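Local coordinates for protein 4-hydroxy-3-methylbut-2-enyl diphosphate reductase, apicoplast (Plasmodium falciparum, PDB 4N7B) that catalyses the iron-sulfur-dependent reduction of (E)-4-hydroxy-3-methylbut-2-enyl diphosphate to isopentenyl and dimethylallyl diphosphate, the last step of the apicoplast MEP pathway of isoprenoid synthesis, at residues I412-T417 with N516-K521; V234-E239 with T314-N319; I434-S439 with A484-Q489; I338-H343 with A444-Y449. All coordinates share one frame; numbering follows the deposited sequence.

Contact 1 (I412-T417 with N516-K521); sequences ICYATT and NVPKWK. With F3S (Fe3-s4 cluster), chain B.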
loop_
_atom_site.group_PDB
_atom_site.type_symbol
_atom_site.label_atom_id
_atom_site.label_comp_id
_atom_site.label_asym_id
_atom_site.label_seq_id
_atom_site.Cartn_x
_atom_site.Cartn_y
_atom_site.Cartn_z
ATOM N N ILE A 412 -10.532 -0.955 -2.412
ATOM C CA ILE A 412 -9.582 -1.546 -1.471
ATOM C C ILE A 412 -9.063 -2.843 -2.092
ATOM O O ILE A 412 -9.859 -3.721 -2.443
ATOM C CB ILE A 412 -10.235 -1.812 -0.106
ATOM C CG1 ILE A 412 -10.568 -0.487 0.583
ATOM C CG2 ILE A 412 -9.301 -2.622 0.784
ATOM C CD1 ILE A 412 -11.229 -0.670 1.902
ATOM N N CYS A 413 -7.738 -2.970 -2.240
ATOM C CA CYS A 413 -7.141 -4.075 -3.020
ATOM C C CYS A 413 -7.139 -5.439 -2.302
ATOM O O CYS A 413 -7.325 -5.539 -1.081
ATOM C CB CYS A 413 -5.706 -3.716 -3.417
ATOM S SG CYS A 413 -4.536 -3.749 -2.051
ATOM N N TYR A 414 -6.895 -6.482 -3.088
ATOM C CA TYR A 414 -6.971 -7.850 -2.623
ATOM C C TYR A 414 -5.981 -8.043 -1.468
ATOM O O TYR A 414 -6.256 -8.788 -0.520
ATOM C CB TYR A 414 -6.675 -8.829 -3.802
ATOM C CG TYR A 414 -5.210 -8.915 -4.091
ATOM C CD1 TYR A 414 -4.556 -7.899 -4.786
ATOM C CD2 TYR A 414 -4.453 -9.972 -3.600
ATOM C CE1 TYR A 414 -3.192 -7.962 -5.002
ATOM C CE2 TYR A 414 -3.100 -10.042 -3.815
ATOM C CZ TYR A 414 -2.473 -9.044 -4.509
ATOM O OH TYR A 414 -1.125 -9.125 -4.710
ATOM N N ALA A 415 -4.831 -7.368 -1.531
ATOM C CA ALA A 415 -3.765 -7.609 -0.545
ATOM C C ALA A 415 -4.119 -7.019 0.804
ATOM O O ALA A 415 -3.884 -7.630 1.852
ATOM C CB ALA A 415 -2.431 -7.055 -1.033
ATOM N N THR A 416 -4.710 -5.834 0.773
ATOM C CA THR A 416 -5.168 -5.156 1.988
ATOM C C THR A 416 -6.296 -5.980 2.645
ATOM O O THR A 416 -6.255 -6.335 3.834
ATOM C CB THR A 416 -5.646 -3.781 1.603
ATOM O OG1 THR A 416 -4.532 -3.034 1.089
ATOM C CG2 THR A 416 -6.257 -3.045 2.781
ATOM N N THR A 417 -7.279 -6.337 1.836
ATOM C CA THR A 417 -8.406 -7.143 2.302
ATOM C C THR A 417 -7.913 -8.461 2.911
ATOM O O THR A 417 -8.300 -8.860 4.006
ATOM C CB THR A 417 -9.338 -7.486 1.111
ATOM O OG1 THR A 417 -9.930 -6.286 0.620
ATOM C CG2 THR A 417 -10.427 -8.465 1.524
ATOM N N ASN A 516 -4.705 -15.417 -4.155
ATOM C CA ASN A 516 -4.265 -15.539 -5.527
ATOM C C ASN A 516 -3.377 -14.383 -5.944
ATOM O O ASN A 516 -3.822 -13.245 -6.069
ATOM C CB ASN A 516 -5.461 -15.670 -6.458
ATOM C CG ASN A 516 -6.143 -17.017 -6.314
ATOM O OD1 ASN A 516 -5.563 -18.067 -6.634
ATOM N ND2 ASN A 516 -7.370 -17.001 -5.813
ATOM N N VAL A 517 -2.108 -14.695 -6.164
ATOM C CA VAL A 517 -1.139 -13.697 -6.557
ATOM C C VAL A 517 -1.317 -13.393 -8.040
ATOM O O VAL A 517 -1.180 -14.279 -8.885
ATOM C CB VAL A 517 0.295 -14.180 -6.265
ATOM C CG1 VAL A 517 1.301 -13.116 -6.639
ATOM C CG2 VAL A 517 0.422 -14.554 -4.799
ATOM N N PRO A 518 -1.666 -12.141 -8.363
ATOM C CA PRO A 518 -1.811 -11.713 -9.756
ATOM C C PRO A 518 -0.545 -11.986 -10.554
ATOM O O PRO A 518 0.562 -11.955 -10.009
ATOM C CB PRO A 518 -2.026 -10.206 -9.642
ATOM C CG PRO A 518 -2.570 -10.004 -8.275
ATOM C CD PRO A 518 -1.932 -11.048 -7.421
ATOM N N LYS A 519 -0.720 -12.238 -11.845
ATOM C CA LYS A 519 0.380 -12.532 -12.729
ATOM C C LYS A 519 0.765 -11.294 -13.520
ATOM O O LYS A 519 0.982 -11.341 -14.721
ATOM C CB LYS A 519 -0.010 -13.689 -13.642
ATOM C CG LYS A 519 0.167 -15.008 -12.940
ATOM C CD LYS A 519 -0.910 -16.012 -13.299
ATOM C CE LYS A 519 -0.681 -17.333 -12.566
ATOM N NZ LYS A 519 0.728 -17.822 -12.714
ATOM N N TRP A 520 0.887 -10.172 -12.835
ATOM C CA TRP A 520 1.308 -8.965 -13.517
ATOM C C TRP A 520 2.748 -9.096 -14.022
ATOM O O TRP A 520 3.602 -9.655 -13.351
ATOM C CB TRP A 520 1.179 -7.775 -12.578
ATOM C CG TRP A 520 -0.218 -7.618 -12.012
ATOM C CD1 TRP A 520 -1.392 -8.053 -12.566
ATOM C CD2 TRP A 520 -0.567 -6.991 -10.776
ATOM N NE1 TRP A 520 -2.455 -7.723 -11.749
ATOM C CE2 TRP A 520 -1.972 -7.068 -10.646
ATOM C CE3 TRP A 520 0.172 -6.363 -9.768
ATOM C CZ2 TRP A 520 -2.645 -6.556 -9.550
ATOM C CZ3 TRP A 520 -0.507 -5.843 -8.674
ATOM C CH2 TRP A 520 -1.903 -5.941 -8.579
ATOM N N LYS A 521 3.003 -8.581 -15.216
ATOM C CA LYS A 521 4.360 -8.491 -15.737
ATOM C C LYS A 521 4.897 -7.088 -15.461
ATOM O O LYS A 521 4.158 -6.226 -14.996
ATOM C CB LYS A 521 4.356 -8.776 -17.239
ATOM C CG LYS A 521 4.074 -10.232 -17.584
ATOM C CD LYS A 521 4.229 -10.481 -19.076
ATOM C CE LYS A 521 4.632 -11.934 -19.380
ATOM N NZ LYS A 521 3.493 -12.909 -19.377
HETATM FE FE1 F3S B . 0.034 -3.701 -3.062
HETATM FE FE3 F3S B . -1.145 -2.592 -5.215
HETATM FE FE4 F3S B . -2.529 -3.161 -2.983
HETATM S S1 F3S B . 0.743 -2.001 -4.249
HETATM S S2 F3S B . -1.096 -2.965 -1.291
HETATM S S3 F3S B . -1.543 -4.572 -4.370
HETATM S S4 F3S B . -2.768 -1.403 -4.281
#

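Contact 2 (V234-E239 with T314-N319); sequences VSRAIE and TCPLVN. With F3S (Fe3-s4 cluster), chain B.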
loop_
_atom_site.group_PDB
_atom_site.type_symbol
_atom_site.label_atom_id
_atom_site.label_comp_id
_atom_site.label_asym_id
_atom_site.label_seq_id
_atom_site.Cartn_x
_atom_site.Cartn_y
_atom_site.Cartn_z
ATOM N N VAL A 234 4.010 -4.428 -4.955
ATOM C CA VAL A 234 5.299 -4.123 -4.352
ATOM C C VAL A 234 6.403 -4.917 -5.024
ATOM O O VAL A 234 7.434 -4.344 -5.387
ATOM C CB VAL A 234 5.266 -4.370 -2.821
ATOM C CG1 VAL A 234 6.656 -4.567 -2.249
ATOM C CG2 VAL A 234 4.553 -3.190 -2.125
ATOM N N SER A 235 6.211 -6.221 -5.225
ATOM C CA SER A 235 7.298 -7.010 -5.830
ATOM C C SER A 235 7.556 -6.518 -7.255
ATOM O O SER A 235 8.698 -6.370 -7.665
ATOM C CB SER A 235 7.011 -8.515 -5.797
ATOM O OG SER A 235 5.784 -8.806 -6.435
ATOM N N ARG A 236 6.492 -6.216 -7.992
ATOM C CA ARG A 236 6.629 -5.634 -9.324
ATOM C C ARG A 236 7.397 -4.311 -9.323
ATOM O O ARG A 236 8.235 -4.050 -10.185
ATOM C CB ARG A 236 5.246 -5.414 -9.910
ATOM C CG ARG A 236 5.215 -4.751 -11.271
ATOM C CD ARG A 236 3.773 -4.770 -11.774
ATOM N NE ARG A 236 3.571 -4.071 -13.043
ATOM C CZ ARG A 236 3.240 -2.786 -13.163
ATOM N NH1 ARG A 236 3.113 -2.023 -12.087
ATOM N NH2 ARG A 236 3.045 -2.256 -14.369
ATOM N N ALA A 237 7.103 -3.461 -8.357
ATOM C CA ALA A 237 7.724 -2.155 -8.314
ATOM C C ALA A 237 9.217 -2.296 -7.994
ATOM O O ALA A 237 10.067 -1.650 -8.609
ATOM C CB ALA A 237 7.014 -1.293 -7.287
ATOM N N ILE A 238 9.544 -3.160 -7.042
ATOM C CA ILE A 238 10.942 -3.393 -6.698
ATOM C C ILE A 238 11.698 -3.960 -7.891
ATOM O O ILE A 238 12.752 -3.453 -8.264
ATOM C CB ILE A 238 11.076 -4.348 -5.505
ATOM C CG1 ILE A 238 10.405 -3.729 -4.268
ATOM C CG2 ILE A 238 12.536 -4.629 -5.212
ATOM C CD1 ILE A 238 10.358 -4.632 -3.050
ATOM N N GLU A 239 11.156 -5.004 -8.504
ATOM C CA GLU A 239 11.822 -5.624 -9.645
ATOM C C GLU A 239 12.019 -4.585 -10.759
ATOM O O GLU A 239 13.036 -4.580 -11.441
ATOM C CB GLU A 239 11.013 -6.830 -10.133
ATOM C CG GLU A 239 11.684 -7.626 -11.271
ATOM C CD GLU A 239 10.926 -8.911 -11.641
ATOM O OE1 GLU A 239 11.403 -9.654 -12.534
ATOM O OE2 GLU A 239 9.855 -9.177 -11.041
ATOM N N THR A 314 3.482 2.210 -11.203
ATOM C CA THR A 314 2.211 2.358 -10.498
ATOM C C THR A 314 1.598 0.977 -10.425
ATOM O O THR A 314 1.555 0.260 -11.423
ATOM C CB THR A 314 1.219 3.264 -11.255
ATOM O OG1 THR A 314 1.676 4.616 -11.244
ATOM C CG2 THR A 314 -0.165 3.204 -10.627
ATOM N N CYS A 315 1.135 0.589 -9.247
ATOM C CA CYS A 315 0.380 -0.644 -9.109
ATOM C C CYS A 315 -0.887 -0.636 -9.975
ATOM O O CYS A 315 -1.649 0.327 -9.951
ATOM C CB CYS A 315 -0.016 -0.866 -7.650
ATOM S SG CYS A 315 -0.942 -2.412 -7.487
ATOM N N PRO A 316 -1.123 -1.717 -10.736
ATOM C CA PRO A 316 -2.328 -1.803 -11.574
ATOM C C PRO A 316 -3.626 -1.504 -10.829
ATOM O O PRO A 316 -4.583 -1.041 -11.462
ATOM C CB PRO A 316 -2.310 -3.249 -12.061
ATOM C CG PRO A 316 -0.816 -3.617 -12.093
ATOM C CD PRO A 316 -0.219 -2.866 -10.924
ATOM N N LEU A 317 -3.671 -1.772 -9.524
ATOM C CA LEU A 317 -4.913 -1.604 -8.760
ATOM C C LEU A 317 -5.028 -0.186 -8.231
ATOM O O LEU A 317 -6.115 0.257 -7.845
ATOM C CB LEU A 317 -5.020 -2.634 -7.618
ATOM C CG LEU A 317 -4.965 -4.107 -8.087
ATOM C CD1 LEU A 317 -4.906 -5.062 -6.889
ATOM C CD2 LEU A 317 -6.154 -4.446 -8.975
ATOM N N VAL A 318 -3.907 0.535 -8.229
ATOM C CA VAL A 318 -3.947 1.988 -8.044
ATOM C C VAL A 318 -4.345 2.618 -9.381
ATOM O O VAL A 318 -5.209 3.493 -9.430
ATOM C CB VAL A 318 -2.591 2.553 -7.562
ATOM C CG1 VAL A 318 -2.554 4.066 -7.694
ATOM C CG2 VAL A 318 -2.336 2.143 -6.127
ATOM N N ASN A 319 -3.760 2.139 -10.477
ATOM C CA ASN A 319 -4.133 2.655 -11.784
ATOM C C ASN A 319 -5.625 2.459 -12.020
ATOM O O ASN A 319 -6.281 3.282 -12.659
ATOM C CB ASN A 319 -3.340 1.977 -12.887
ATOM C CG ASN A 319 -3.697 2.503 -14.260
ATOM O OD1 ASN A 319 -3.369 3.636 -14.607
ATOM N ND2 ASN A 319 -4.355 1.673 -15.057
HETATM FE FE1 F3S B . 0.034 -3.701 -3.062
HETATM FE FE3 F3S B . -1.145 -2.592 -5.215
HETATM FE FE4 F3S B . -2.529 -3.161 -2.983
HETATM S S1 F3S B . 0.743 -2.001 -4.249
HETATM S S2 F3S B . -1.096 -2.965 -1.291
HETATM S S3 F3S B . -1.543 -4.572 -4.370
HETATM S S4 F3S B . -2.768 -1.403 -4.281
HETATM O O HOH W 1 2.028 0.429 -14.673
#

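Contact 3 (I434-S439 with A484-Q489); sequences IVVGSS and ASTPEQ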
loop_
_atom_site.group_PDB
_atom_site.type_symbol
_atom_site.label_atom_id
_atom_site.label_comp_id
_atom_site.label_asym_id
_atom_site.label_seq_id
_atom_site.Cartn_x
_atom_site.Cartn_y
_atom_site.Cartn_z
ATOM N N ILE A 434 1.787 -8.541 16.676
ATOM C CA ILE A 434 2.965 -7.847 16.169
ATOM C C ILE A 434 2.871 -7.737 14.669
ATOM O O ILE A 434 2.752 -8.750 13.965
ATOM C CB ILE A 434 4.268 -8.569 16.499
ATOM C CG1 ILE A 434 4.520 -8.542 18.001
ATOM C CG2 ILE A 434 5.436 -7.891 15.783
ATOM C CD1 ILE A 434 5.692 -9.379 18.413
ATOM N N VAL A 435 2.879 -6.506 14.180
ATOM C CA VAL A 435 2.867 -6.269 12.760
ATOM C C VAL A 435 4.235 -5.776 12.381
ATOM O O VAL A 435 4.710 -4.781 12.928
ATOM C CB VAL A 435 1.859 -5.211 12.350
ATOM C CG1 VAL A 435 1.936 -4.989 10.845
ATOM C CG2 VAL A 435 0.464 -5.629 12.769
ATOM N N VAL A 436 4.879 -6.474 11.445
ATOM C CA VAL A 436 6.214 -6.066 11.011
ATOM C C VAL A 436 6.077 -5.152 9.822
ATOM O O VAL A 436 5.436 -5.483 8.829
ATOM C CB VAL A 436 7.092 -7.264 10.689
ATOM C CG1 VAL A 436 8.498 -6.820 10.362
ATOM C CG2 VAL A 436 7.080 -8.220 11.877
ATOM N N GLY A 437 6.626 -3.957 9.948
ATOM C CA GLY A 437 6.556 -3.022 8.849
ATOM C C GLY A 437 6.926 -1.625 9.258
ATOM O O GLY A 437 7.262 -1.366 10.430
ATOM N N SER A 438 6.894 -0.729 8.277
ATOM C CA SER A 438 7.308 0.656 8.475
ATOM C C SER A 438 6.159 1.578 8.886
ATOM O O SER A 438 5.020 1.403 8.440
ATOM C CB SER A 438 7.925 1.193 7.187
ATOM O OG SER A 438 7.919 2.606 7.214
ATOM N N SER A 439 6.463 2.587 9.696
ATOM C CA SER A 439 5.436 3.530 10.144
ATOM C C SER A 439 4.997 4.435 9.005
ATOM O O SER A 439 3.953 5.070 9.088
ATOM C CB SER A 439 5.928 4.372 11.324
ATOM O OG SER A 439 7.091 5.076 10.962
ATOM N N ALA A 484 2.214 -5.137 3.466
ATOM C CA ALA A 484 2.393 -5.477 2.066
ATOM C C ALA A 484 3.722 -5.004 1.496
ATOM O O ALA A 484 4.077 -5.369 0.378
ATOM C CB ALA A 484 1.229 -4.903 1.239
ATOM N N SER A 485 4.453 -4.197 2.253
ATOM C CA SER A 485 5.714 -3.609 1.792
ATOM C C SER A 485 6.882 -4.198 2.574
ATOM O O SER A 485 8.026 -3.805 2.371
ATOM C CB SER A 485 5.708 -2.088 2.000
ATOM O OG SER A 485 5.060 -1.760 3.249
ATOM N N THR A 486 6.600 -5.138 3.470
ATOM C CA THR A 486 7.621 -5.677 4.393
ATOM C C THR A 486 8.369 -6.943 3.885
ATOM O O THR A 486 7.752 -7.980 3.626
ATOM C CB THR A 486 6.983 -6.015 5.752
ATOM O OG1 THR A 486 6.325 -4.852 6.270
ATOM C CG2 THR A 486 8.042 -6.453 6.733
ATOM N N PRO A 487 9.709 -6.867 3.777
ATOM C CA PRO A 487 10.510 -8.021 3.344
ATOM C C PRO A 487 10.386 -9.198 4.293
ATOM O O PRO A 487 10.383 -9.007 5.506
ATOM C CB PRO A 487 11.945 -7.488 3.341
ATOM C CG PRO A 487 11.809 -5.995 3.322
ATOM C CD PRO A 487 10.538 -5.679 4.039
ATOM N N GLU A 488 10.293 -10.402 3.731
ATOM C CA GLU A 488 10.024 -11.621 4.501
ATOM C C GLU A 488 11.142 -11.857 5.519
ATOM O O GLU A 488 10.865 -12.289 6.644
ATOM C CB GLU A 488 9.848 -12.834 3.577
ATOM C CG GLU A 488 9.602 -14.173 4.308
ATOM C CD GLU A 488 8.392 -14.133 5.268
ATOM O OE1 GLU A 488 8.308 -15.002 6.162
ATOM O OE2 GLU A 488 7.525 -13.243 5.142
ATOM N N GLN A 489 12.388 -11.537 5.156
ATOM C CA GLN A 489 13.493 -11.701 6.107
ATOM C C GLN A 489 13.244 -10.962 7.427
ATOM O O GLN A 489 13.598 -11.457 8.505
ATOM C CB GLN A 489 14.835 -11.233 5.535
ATOM C CG GLN A 489 16.047 -11.793 6.338
ATOM C CD GLN A 489 17.388 -11.091 6.034
ATOM O OE1 GLN A 489 17.462 -10.187 5.195
ATOM N NE2 GLN A 489 18.451 -11.514 6.727
HETATM O O HOH W 2 6.557 -2.007 5.524
#

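Contact 4 (I338-H343 with A444-Y449); sequences IGYKNH and AKKLVY. With SO4 (sulfate ion), chain C.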
loop_
_atom_site.group_PDB
_atom_site.type_symbol
_atom_site.label_atom_id
_atom_site.label_comp_id
_atom_site.label_asym_id
_atom_site.label_seq_id
_atom_site.Cartn_x
_atom_site.Cartn_y
_atom_site.Cartn_z
ATOM N N ILE A 338 -12.491 8.745 -0.789
ATOM C CA ILE A 338 -12.278 8.458 0.632
ATOM C C ILE A 338 -10.827 8.040 0.867
ATOM O O ILE A 338 -10.371 7.037 0.340
ATOM C CB ILE A 338 -13.179 7.307 1.094
ATOM C CG1 ILE A 338 -14.629 7.576 0.687
ATOM C CG2 ILE A 338 -13.068 7.133 2.588
ATOM C CD1 ILE A 338 -15.599 6.490 1.099
ATOM N N GLY A 339 -10.084 8.813 1.632
ATOM C CA GLY A 339 -8.699 8.472 1.881
ATOM C C GLY A 339 -8.073 9.611 2.633
ATOM O O GLY A 339 -8.766 10.587 2.926
ATOM N N TYR A 340 -6.785 9.512 2.940
ATOM C CA TYR A 340 -6.113 10.534 3.742
ATOM C C TYR A 340 -5.430 11.581 2.865
ATOM O O TYR A 340 -4.600 11.247 2.022
ATOM C CB TYR A 340 -5.110 9.863 4.674
ATOM C CG TYR A 340 -5.794 8.938 5.650
ATOM C CD1 TYR A 340 -6.490 9.453 6.738
ATOM C CD2 TYR A 340 -5.794 7.560 5.461
ATOM C CE1 TYR A 340 -7.138 8.625 7.638
ATOM C CE2 TYR A 340 -6.441 6.714 6.362
ATOM C CZ TYR A 340 -7.109 7.257 7.454
ATOM O OH TYR A 340 -7.753 6.441 8.361
ATOM N N LYS A 341 -5.806 12.845 3.078
ATOM C CA LYS A 341 -5.425 13.969 2.212
ATOM C C LYS A 341 -3.939 14.072 1.859
ATOM O O LYS A 341 -3.578 14.505 0.765
ATOM C CB LYS A 341 -5.836 15.292 2.874
ATOM C CG LYS A 341 -7.328 15.553 2.896
ATOM C CD LYS A 341 -7.630 16.979 3.418
ATOM C CE LYS A 341 -9.128 17.170 3.750
ATOM N NZ LYS A 341 -10.078 16.909 2.601
ATOM N N ASN A 342 -3.069 13.691 2.778
ATOM C CA ASN A 342 -1.643 13.876 2.545
ATOM C C ASN A 342 -0.891 12.588 2.188
ATOM O O ASN A 342 0.341 12.554 2.232
ATOM C CB ASN A 342 -1.013 14.547 3.763
ATOM C CG ASN A 342 -1.401 16.013 3.884
ATOM O OD1 ASN A 342 -1.200 16.799 2.954
ATOM N ND2 ASN A 342 -1.977 16.381 5.025
ATOM N N HIS A 343 -1.624 11.533 1.840
ATOM C CA HIS A 343 -0.996 10.303 1.352
ATOM C C HIS A 343 -0.733 10.438 -0.146
ATOM O O HIS A 343 -1.631 10.833 -0.888
ATOM C CB HIS A 343 -1.901 9.097 1.623
ATOM C CG HIS A 343 -1.210 7.780 1.466
ATOM N ND1 HIS A 343 -0.930 7.234 0.231
ATOM C CD2 HIS A 343 -0.737 6.900 2.380
ATOM C CE1 HIS A 343 -0.317 6.079 0.390
ATOM N NE2 HIS A 343 -0.184 5.850 1.687
ATOM N N ALA A 444 0.194 -1.098 6.805
ATOM C CA ALA A 444 0.788 -1.627 8.036
ATOM C C ALA A 444 0.040 -1.047 9.233
ATOM O O ALA A 444 -0.414 -1.775 10.122
ATOM C CB ALA A 444 2.272 -1.267 8.132
ATOM N N LYS A 445 -0.109 0.273 9.248
ATOM C CA LYS A 445 -0.775 0.917 10.367
ATOM C C LYS A 445 -2.203 0.424 10.498
ATOM O O LYS A 445 -2.713 0.292 11.614
ATOM C CB LYS A 445 -0.726 2.437 10.217
ATOM C CG LYS A 445 0.654 2.990 10.571
ATOM C CD LYS A 445 0.719 4.504 10.466
ATOM C CE LYS A 445 0.697 4.956 9.030
ATOM N NZ LYS A 445 1.008 6.417 8.938
ATOM N N LYS A 446 -2.841 0.107 9.372
ATOM C CA LYS A 446 -4.234 -0.348 9.418
ATOM C C LYS A 446 -4.327 -1.784 9.924
ATOM O O LYS A 446 -5.370 -2.205 10.440
ATOM C CB LYS A 446 -4.936 -0.176 8.063
ATOM C CG LYS A 446 -4.944 1.269 7.565
ATOM C CD LYS A 446 -5.607 2.194 8.579
ATOM C CE LYS A 446 -5.175 3.653 8.390
ATOM N NZ LYS A 446 -5.575 4.499 9.586
ATOM N N LEU A 447 -3.236 -2.537 9.818
ATOM C CA LEU A 447 -3.241 -3.890 10.371
ATOM C C LEU A 447 -3.231 -3.781 11.885
ATOM O O LEU A 447 -4.007 -4.438 12.575
ATOM C CB LEU A 447 -2.035 -4.689 9.890
ATOM C CG LEU A 447 -2.159 -5.223 8.470
ATOM C CD1 LEU A 447 -0.845 -5.845 8.041
ATOM C CD2 LEU A 447 -3.263 -6.238 8.381
ATOM N N VAL A 448 -2.343 -2.953 12.408
ATOM C CA VAL A 448 -2.296 -2.727 13.847
ATOM C C VAL A 448 -3.674 -2.307 14.355
ATOM O O VAL A 448 -4.176 -2.802 15.373
ATOM C CB VAL A 448 -1.298 -1.618 14.180
ATOM C CG1 VAL A 448 -1.574 -1.015 15.584
ATOM C CG2 VAL A 448 0.095 -2.148 14.088
ATOM N N TYR A 449 -4.280 -1.369 13.643
ATOM C CA TYR A 449 -5.577 -0.835 14.043
ATOM C C TYR A 449 -6.655 -1.914 14.023
ATOM O O TYR A 449 -7.513 -1.955 14.897
ATOM C CB TYR A 449 -5.941 0.284 13.091
ATOM C CG TYR A 449 -7.261 0.976 13.316
ATOM C CD1 TYR A 449 -7.398 1.946 14.297
ATOM C CD2 TYR A 449 -8.353 0.702 12.508
ATOM C CE1 TYR A 449 -8.597 2.624 14.477
ATOM C CE2 TYR A 449 -9.550 1.365 12.681
ATOM C CZ TYR A 449 -9.665 2.330 13.677
ATOM O OH TYR A 449 -10.854 2.996 13.849
HETATM S S SO4 C . 1.028 2.264 1.769
HETATM O O1 SO4 C . 0.513 2.672 0.469
HETATM O O2 SO4 C . 2.319 1.587 1.605
HETATM O O3 SO4 C . 1.194 3.478 2.563
HETATM O O4 SO4 C . 0.109 1.363 2.487
#

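Contact 1 (I412-T417 with N516-K521)
At the iron-sulfur site of this IspH-family reductase, Tyr414, in the first turn of helix 414-427, meets Pro518 in the loop that follows strand 506-511, beside the bound Fe3-S4 cluster. The phenol and the proline ring approach from opposing directions. Pro518 CD lies 3.4 Å from Tyr414 OH and 3.6 Å from Tyr414 CZ, obliquely to the aromatic ring, while Pro518 CG touches the CZ and CE1 side of the same ring. With chi1 at 78°, Tyr414 CG sits between its backbone N and carbonyl carbon, and the ring reaches across to the loop while lying over the next residue, Ala415, whose CB covers the centre of one face. The phenol oxygen has its hydrogen-bonding partner elsewhere, in the backbone N of Lys232. Trp520 stands further along the loop, its CH2 4.3 Å from Tyr414 CE1, and Pro518 CB packs on one face of the indole toward the rim. Both aromatic residues reach the cluster: its sulfide S3 lies 3.8 Å from Tyr414 CE1 and near the plane of the indole, at its edge. Just before the tyrosine, Cys413 N-caps the helix, its thiolate accepting a bond from Thr416 N at an N-H...S angle of 160°. The same sulfur, Cys413 SG, binds the cluster iron FE4 at 2.3 Å.

Contact 2 (V234-E239 with T314-N319)
Helix 232-247 presents residues 234-239 to the backbone that leads from Thr314 into helix 316-329, where the Thr314 carbonyl receives the guanidinium of Arg236. The arginine crosses with CG anti to the backbone N (chi1 177°) and the chain extended from CG to NE. Arg236 NH1 donates to Thr314 O at 2.8 Å. This bond is bent, with an N-H...O angle of 139°, and the nitrogen stands well above the carbonyl plane. Water 1, in plane at the guanidinium edge, accepts from Arg236 NH2 at 2.9 Å and donates to Thr314 O at 3.3 Å. Pro316 lies over one face of the group, its CD 3.6 Å from Arg236 NH1. The remaining nitrogen, NE, donates to the backbone O of Lys521. Next to the gripped carbonyl is Cys315, which N-caps helix 316-329 through a bond from Leu317 N to its SG and binds the cluster iron FE3 by the same SG at 2.3 Å. With NE, NH1 and NH2 all engaged, the guanidinium is fixed in rotation, and its positive charge probably polarises the Thr314 carbonyl, one residue before a cluster ligand.

Contact 3 (I434-S439 with A484-Q489)
Thr486 extends its side chain across the end of strand 432-436, and its atoms meet Val436 and Gly437 in turn. CB lies 3.5 Å from Val436 O, and its two branches do most of the touching. The methyl branch, CG2, is anti to the backbone N and packs against Val436 CG1 at 3.7 Å; the two side chains cross at about a right angle. The hydroxyl branch lies beside the backbone N (chi1 -55°), where OG1 donates to Val436 O at 2.8 Å. The approach to that carbonyl is angled, with a C=O...O angle of 121° and the hydroxyl tilted 33° from the carbonyl plane. OG1 also comes within 3.2 Å of Gly437 CA. Gly437 itself has a nearly fully extended backbone, a conformation that glycine adopts readily.

Val436 and Gly437 mark the place where a strand of the five-stranded parallel sheet runs out into a loop, and residues 484-487 form the corresponding connection from neighbouring strand 477-482 into helix 488-499. Both loops therefore lie at the C-terminal ends of their strands, the usual place for a binding site in a parallel alpha/beta sheet. Ser485, next to the threonine, probably binds the substrate, as in related enzymes, and Ala484 touches the iron-sulfur cluster. Water 2 joins the loops through three partners: it accepts from Ser438 N at 3.1 Å, donates to Thr486 OG1 at 3.0 Å, and is hydrogen-bonded to Ser485 OG at 2.7 Å.

Contact 4 (I338-H343 with A444-Y449)
Beside the probable diphosphate pocket, Tyr340, in the loop after strand 334-338, meets Lys446 of helix 442-452 through their polar ends. The side chains come from opposing directions, and Lys446 NZ donates to Tyr340 OH at 3.2 Å. The ammonium group approaches the phenol ring obliquely, and the last methylene of the lysine follows it, Lys446 CE lying 3.9 Å from Tyr340 CE2. Lys446 is bent near its root, with chi2 at -57°, and then runs nearly straight to NZ, which carries its charge from the helix to the loop. Around the pair, Tyr340 also packs on Leu385 and Asp389, and Lys446 on Gln420.

Tyr340 opens a type I beta turn that ends at His343, whose backbone N bonds to Tyr340 O at 3.0 Å. His343 is the N-cap of helix 344-350: ND1 accepts from the backbone N of Glu345, while NE2 points to the bound sulfate and donates to its O3 at 2.9 Å. That bond is nearly straight, at 170°, with the anion at the edge of the imidazole and its sulfur in the ring plane. Ser442 N, Asn443 N and His260 ND1 also hold the sulfate. As in related enzymes, these four residues probably bind the substrate, consistent with the sulfate imitating one of its phosphate groups, while the ammonium-phenol bond ties together two of the elements that surround the anion.

Overall arrangement
The four contacts surround one central site. Contacts 1 and 2 each supply a cysteine ligand of the Fe3-S4 cluster; their centres lie about 10 Å apart, and Leu317 CD1 packs 3.6 Å from Trp520 CH2. Contacts 3 and 4, with centres about 15 Å apart, lie on what is probably the diphosphate side of the site. They meet where strand 432-436 runs beside the following helix 442-452, Val435 CG2 lying 3.7 Å from Val448 CG2. Contact 2 reaches contact 3 through Val234 CG2, 3.4 Å from Ala484 O, and Ala484 itself touches the cluster. Contacts 1 and 4 do not touch, their centres being about 18 Å apart; along the chain their segments alternate.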